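PDB 3LMD: geranylgeranyl pyrophosphate synthase from Corynebacterium glutamicum, which probably condenses isopentenyl diphosphate units with an allylic diphosphate, with magnesium as cofactor, to build the prenyl diphosphate chains of isoprenoid biosynthesis. Local coordinates for residues S86-K91 with D329-S334; A207-A212 with E220-L225. All coordinates share one frame; numbering follows the deposited sequence.

Interaction 1. Residues S86-K91 with D329-S334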
loop_
_atom_site.group_PDB
_atom_site.type_symbol
_atom_site.label_atom_id
_atom_site.label_comp_id
_atom_site.label_asym_id
_atom_site.label_seq_id
_atom_site.Cartn_x
_atom_site.Cartn_y
_atom_site.Cartn_z
ATOM N N SER A 86 -18.959 3.447 -18.823
ATOM C CA SER A 86 -20.105 4.091 -18.173
ATOM C C SER A 86 -21.180 4.479 -19.197
ATOM O O SER A 86 -22.331 4.649 -18.849
ATOM C CB SER A 86 -19.688 5.326 -17.355
ATOM O OG SER A 86 -19.496 6.460 -18.197
ATOM N N GLU A 87 -20.809 4.579 -20.459
ATOM C CA GLU A 87 -21.785 4.963 -21.498
ATOM C C GLU A 87 -22.892 3.926 -21.621
ATOM O O GLU A 87 -23.926 4.201 -22.234
ATOM C CB GLU A 87 -21.098 5.179 -22.851
ATOM C CG GLU A 87 -20.243 6.435 -22.879
ATOM C CD GLU A 87 -21.099 7.730 -22.932
ATOM O OE1 GLU A 87 -22.332 7.634 -23.048
ATOM O OE2 GLU A 87 -20.536 8.833 -22.898
ATOM N N PHE A 88 -22.700 2.752 -21.011
ATOM C CA PHE A 88 -23.701 1.696 -21.087
ATOM C C PHE A 88 -24.704 1.718 -19.946
ATOM O O PHE A 88 -25.594 0.885 -19.905
ATOM C CB PHE A 88 -23.055 0.291 -21.207
ATOM C CG PHE A 88 -22.355 0.064 -22.513
ATOM C CD1 PHE A 88 -23.052 -0.385 -23.626
ATOM C CD2 PHE A 88 -20.995 0.350 -22.642
ATOM C CE1 PHE A 88 -22.391 -0.574 -24.850
ATOM C CE2 PHE A 88 -20.325 0.170 -23.815
ATOM C CZ PHE A 88 -21.025 -0.295 -24.961
ATOM N N GLY A 89 -24.578 2.654 -19.013
ATOM C CA GLY A 89 -25.510 2.664 -17.871
ATOM C C GLY A 89 -26.472 3.847 -17.997
ATOM O O GLY A 89 -26.389 4.609 -18.949
ATOM N N GLU A 90 -27.353 4.021 -17.020
ATOM C CA GLU A 90 -28.301 5.139 -17.024
ATOM C C GLU A 90 -27.679 6.468 -16.595
ATOM O O GLU A 90 -28.239 7.526 -16.858
ATOM C CB GLU A 90 -29.497 4.834 -16.108
ATOM C CG GLU A 90 -30.072 3.437 -16.252
ATOM C CD GLU A 90 -31.270 3.206 -15.332
ATOM O OE1 GLU A 90 -32.058 4.156 -15.130
ATOM O OE2 GLU A 90 -31.425 2.076 -14.811
ATOM N N LYS A 91 -26.542 6.429 -15.906
ATOM C CA LYS A 91 -25.897 7.670 -15.516
ATOM C C LYS A 91 -24.436 7.715 -15.963
ATOM O O LYS A 91 -23.537 7.675 -15.125
ATOM C CB LYS A 91 -25.978 7.846 -14.001
ATOM C CG LYS A 91 -27.377 7.539 -13.435
ATOM C CD LYS A 91 -27.521 7.939 -11.975
ATOM C CE LYS A 91 -28.997 8.097 -11.607
ATOM N NZ LYS A 91 -29.197 8.357 -10.154
ATOM N N ASP A 329 -20.368 -8.936 -27.891
ATOM C CA ASP A 329 -21.639 -9.516 -28.311
ATOM C C ASP A 329 -22.682 -9.331 -27.228
ATOM O O ASP A 329 -23.862 -9.287 -27.512
ATOM C CB ASP A 329 -21.508 -11.020 -28.559
ATOM C CG ASP A 329 -21.182 -11.361 -30.000
ATOM O OD1 ASP A 329 -21.334 -10.493 -30.893
ATOM O OD2 ASP A 329 -20.771 -12.517 -30.243
ATOM N N ARG A 330 -22.249 -9.264 -25.975
ATOM C CA ARG A 330 -23.185 -9.157 -24.863
ATOM C C ARG A 330 -23.743 -7.743 -24.660
ATOM O O ARG A 330 -24.655 -7.526 -23.847
ATOM C CB ARG A 330 -22.543 -9.652 -23.564
ATOM C CG ARG A 330 -22.010 -11.097 -23.624
ATOM C CD ARG A 330 -21.133 -11.372 -22.409
ATOM N NE ARG A 330 -21.927 -11.522 -21.189
ATOM C CZ ARG A 330 -21.393 -11.612 -19.981
ATOM N NH1 ARG A 330 -20.072 -11.549 -19.851
ATOM N NH2 ARG A 330 -22.164 -11.763 -18.905
ATOM N N LEU A 331 -23.191 -6.787 -25.397
ATOM C CA LEU A 331 -23.520 -5.377 -25.209
ATOM C C LEU A 331 -24.351 -4.907 -26.394
ATOM O O LEU A 331 -24.195 -5.418 -27.522
ATOM C CB LEU A 331 -22.230 -4.519 -25.154
ATOM C CG LEU A 331 -21.295 -4.831 -23.982
ATOM C CD1 LEU A 331 -19.959 -4.066 -24.125
ATOM C CD2 LEU A 331 -21.970 -4.498 -22.648
ATOM N N PRO A 332 -25.197 -3.902 -26.152
ATOM C CA PRO A 332 -26.001 -3.329 -27.219
ATOM C C PRO A 332 -25.162 -2.585 -28.235
ATOM O O PRO A 332 -24.173 -1.889 -27.906
ATOM C CB PRO A 332 -26.937 -2.357 -26.483
ATOM C CG PRO A 332 -26.237 -1.995 -25.265
ATOM C CD PRO A 332 -25.498 -3.284 -24.851
ATOM N N ASP A 333 -25.583 -2.723 -29.477
ATOM C CA ASP A 333 -24.947 -2.082 -30.586
ATOM C C ASP A 333 -24.989 -0.565 -30.377
ATOM O O ASP A 333 -25.995 -0.023 -29.891
ATOM C CB ASP A 333 -25.660 -2.542 -31.859
ATOM C CG ASP A 333 -25.839 -4.084 -31.889
ATOM O OD1 ASP A 333 -25.314 -4.779 -30.972
ATOM O OD2 ASP A 333 -26.496 -4.608 -32.812
ATOM N N SER A 334 -23.876 0.099 -30.682
ATOM C CA SER A 334 -23.733 1.535 -30.422
ATOM C C SER A 334 -22.373 1.966 -30.892
ATOM O O SER A 334 -21.483 1.142 -31.131
ATOM C CB SER A 334 -23.869 1.856 -28.930
ATOM O OG SER A 334 -22.807 1.238 -28.188
#

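Interaction 2. Residues A207-A212 with E220-L225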
loop_
_atom_site.group_PDB
_atom_site.type_symbol
_atom_site.label_atom_id
_atom_site.label_comp_id
_atom_site.label_asym_id
_atom_site.label_seq_id
_atom_site.Cartn_x
_atom_site.Cartn_y
_atom_site.Cartn_z
ATOM N N ALA A 207 -11.419 -1.171 -14.462
ATOM C CA ALA A 207 -11.906 0.075 -15.031
ATOM C C ALA A 207 -13.267 -0.145 -15.730
ATOM O O ALA A 207 -14.180 0.658 -15.560
ATOM C CB ALA A 207 -10.918 0.613 -15.999
ATOM N N GLY A 208 -13.402 -1.230 -16.494
ATOM C CA GLY A 208 -14.699 -1.521 -17.190
ATOM C C GLY A 208 -15.787 -1.819 -16.160
ATOM O O GLY A 208 -16.902 -1.298 -16.227
ATOM N N TYR A 209 -15.449 -2.639 -15.180
ATOM C CA TYR A 209 -16.398 -3.034 -14.139
ATOM C C TYR A 209 -16.930 -1.792 -13.394
ATOM O O TYR A 209 -18.145 -1.590 -13.262
ATOM C CB TYR A 209 -15.717 -4.004 -13.137
ATOM C CG TYR A 209 -16.649 -4.367 -11.986
ATOM C CD1 TYR A 209 -17.582 -5.406 -12.112
ATOM C CD2 TYR A 209 -16.623 -3.644 -10.787
ATOM C CE1 TYR A 209 -18.475 -5.734 -11.043
ATOM C CE2 TYR A 209 -17.526 -3.955 -9.706
ATOM C CZ TYR A 209 -18.435 -4.996 -9.861
ATOM O OH TYR A 209 -19.299 -5.306 -8.836
ATOM N N LEU A 210 -16.011 -0.942 -12.932
ATOM C CA LEU A 210 -16.356 0.183 -12.083
ATOM C C LEU A 210 -17.075 1.280 -12.869
ATOM O O LEU A 210 -18.031 1.857 -12.364
ATOM C CB LEU A 210 -15.088 0.737 -11.419
ATOM C CG LEU A 210 -14.545 -0.173 -10.282
ATOM C CD1 LEU A 210 -13.206 0.469 -9.778
ATOM C CD2 LEU A 210 -15.550 -0.381 -9.135
ATOM N N GLY A 211 -16.595 1.582 -14.072
ATOM C CA GLY A 211 -17.236 2.588 -14.918
ATOM C C GLY A 211 -18.676 2.193 -15.186
ATOM O O GLY A 211 -19.578 3.010 -15.027
ATOM N N ALA A 212 -18.898 0.932 -15.550
ATOM C CA ALA A 212 -20.252 0.466 -15.846
ATOM C C ALA A 212 -21.108 0.395 -14.575
ATOM O O ALA A 212 -22.276 0.803 -14.582
ATOM C CB ALA A 212 -20.222 -0.893 -16.558
ATOM N N GLU A 220 -25.256 -7.911 -16.573
ATOM C CA GLU A 220 -24.671 -8.592 -17.720
ATOM C C GLU A 220 -23.735 -7.660 -18.484
ATOM O O GLU A 220 -22.719 -8.091 -19.015
ATOM C CB GLU A 220 -25.767 -9.137 -18.657
ATOM C CG GLU A 220 -26.535 -10.342 -18.068
ATOM C CD GLU A 220 -25.644 -11.570 -17.813
ATOM O OE1 GLU A 220 -25.589 -12.042 -16.656
ATOM O OE2 GLU A 220 -24.988 -12.053 -18.763
ATOM N N HIS A 221 -24.082 -6.381 -18.534
ATOM C CA HIS A 221 -23.275 -5.432 -19.266
ATOM C C HIS A 221 -22.039 -5.071 -18.455
ATOM O O HIS A 221 -20.962 -4.935 -19.020
ATOM C CB HIS A 221 -24.073 -4.181 -19.636
ATOM C CG HIS A 221 -25.230 -4.461 -20.544
ATOM N ND1 HIS A 221 -26.263 -3.569 -20.734
ATOM C CD2 HIS A 221 -25.514 -5.540 -21.311
ATOM C CE1 HIS A 221 -27.134 -4.086 -21.586
ATOM N NE2 HIS A 221 -26.698 -5.277 -21.957
ATOM N N ILE A 222 -22.209 -4.931 -17.146
ATOM C CA ILE A 222 -21.073 -4.723 -16.245
ATOM C C ILE A 222 -20.092 -5.893 -16.394
ATOM O O ILE A 222 -18.878 -5.693 -16.546
ATOM C CB ILE A 222 -21.526 -4.647 -14.786
ATOM C CG1 ILE A 222 -22.415 -3.407 -14.535
ATOM C CG2 ILE A 222 -20.315 -4.646 -13.824
ATOM C CD1 ILE A 222 -23.045 -3.430 -13.081
ATOM N N ASP A 223 -20.626 -7.112 -16.360
ATOM C CA ASP A 223 -19.797 -8.304 -16.486
ATOM C C ASP A 223 -19.086 -8.358 -17.846
ATOM O O ASP A 223 -17.905 -8.718 -17.935
ATOM C CB ASP A 223 -20.634 -9.573 -16.272
ATOM C CG ASP A 223 -19.769 -10.801 -16.044
ATOM O OD1 ASP A 223 -19.106 -10.858 -14.990
ATOM O OD2 ASP A 223 -19.738 -11.688 -16.929
ATOM N N ALA A 224 -19.808 -8.017 -18.913
ATOM C CA ALA A 224 -19.219 -8.050 -20.241
ATOM C C ALA A 224 -18.070 -7.045 -20.363
ATOM O O ALA A 224 -17.070 -7.316 -21.026
ATOM C CB ALA A 224 -20.289 -7.749 -21.303
ATOM N N LEU A 225 -18.235 -5.858 -19.782
ATOM C CA LEU A 225 -17.204 -4.810 -19.915
ATOM C C LEU A 225 -15.958 -5.163 -19.090
ATOM O O LEU A 225 -14.812 -4.922 -19.507
ATOM C CB LEU A 225 -17.764 -3.429 -19.472
ATOM C CG LEU A 225 -18.659 -2.910 -20.621
ATOM C CD1 LEU A 225 -19.807 -2.012 -20.088
ATOM C CD2 LEU A 225 -17.844 -2.205 -21.654
#

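Interaction 1. Residues S86-K91 with D329-S334
F88 meets L331, P332 and S334 with its ring. It sits in a type I beta turn, S86 to G89, closed by a hydrogen bond of 3.0 Å from G89 N to S86 O. CB points at 329-334. CG lies anti to the carbonyl carbon (chi1 -68°), which carries the ring across to the other loop. F88 CD1 is the first atom to touch, 3.9 Å from P332 CG, with P332 CD close behind. This joins two loops of the all-helical prenyl synthase fold: one follows helix 77-86, the other links helices 309-328 and 335-349. Further out, F88 CE1 lies 4.0 Å from L331 CB. P332 O is 3.8 Å from F88 CE1, at the ring edge and in its plane. CZ ends near L331 CD1, which stands 4.0 Å above one face of the F88 ring, offset toward the rim. S334 OG approaches obliquely, 3.8 Å from F88 CE1. This hydroxyl makes a weak hydrogen bond to P332 O and caps helix 335-349 through K337 N. V336, K337 and L340 of that helix also touch the F88 side chain, as does L225 of helix 219-246.

Interaction 2. Residues A207-A212 with E220-L225
A212 puts its methyl between I222 and L225 of the facing helix. A212 CB is 3.7 Å from L225 CD1 and 3.9 Å from I222 CG1. It is a small bump, and the two branched side chains form the hollow that takes it. The helices are close to antiparallel, at 154°, and the axes of the two segments come within 7.8 Å. They are consecutive in the chain, 188-214 and 219-246, and form a helical hairpin in the all-helical prenyl synthase fold.

On the facing side of the first helix, G208 offers a flat spot. G208 CA is 5.0 Å from L225 CA, and L225 O occupies the place where a side chain would point. L225 CB rests 4.0 Å from G208 O. The side chain of L225 then runs on to A212, so one leucine spans a full turn of the first helix. L225 also touches A85 of helix 77-86.

Y209 and I222 close the other part of the contact. Y209 leaves its backbone pointing away from the second helix, but with CG anti to the backbone N (chi1 176°) the ring swings back to I222, which it crosses at a slant. I222 CG2 is 3.3 Å from Y209 CD1, which is tight, and 3.5 Å from Y209 CE1. The two branches of I222 divide the work: CG2 goes to the tyrosine and CG1 to A212. H164 of helix 159-181 stacks on the Y209 ring.

The polar side chains of E220 and D223 serve elsewhere, in salt bridges to R330. Between 207-212 and 220-225 the contacts are apolar and van der Waals. The two segments are therefore held by close fit and the burial of apolar groups rather than by polar pairing.

Overall arrangement
Interaction 2 is a buried helix-to-helix contact. Interaction 1 is a partly buried contact between two loops, farther from the centre of the chain. Their centres are about 9 Å apart. Both are apolar across their own segments, but they differ in form: one aromatic ring against a loop in interaction 1, small residues, branched chains and a tyrosine ring between helices in interaction 2. Polar bonds appear where the two meet, through the R330 guanidinium. Its NH2 is the closer partner, with R330 NH2 2.8 Å from E220 OE2. Helix 219-246 packs against helix 188-214 and also meets both loops, L225 touching F88 and H221 touching L331. Both contacts lie away from the metal-binding residues.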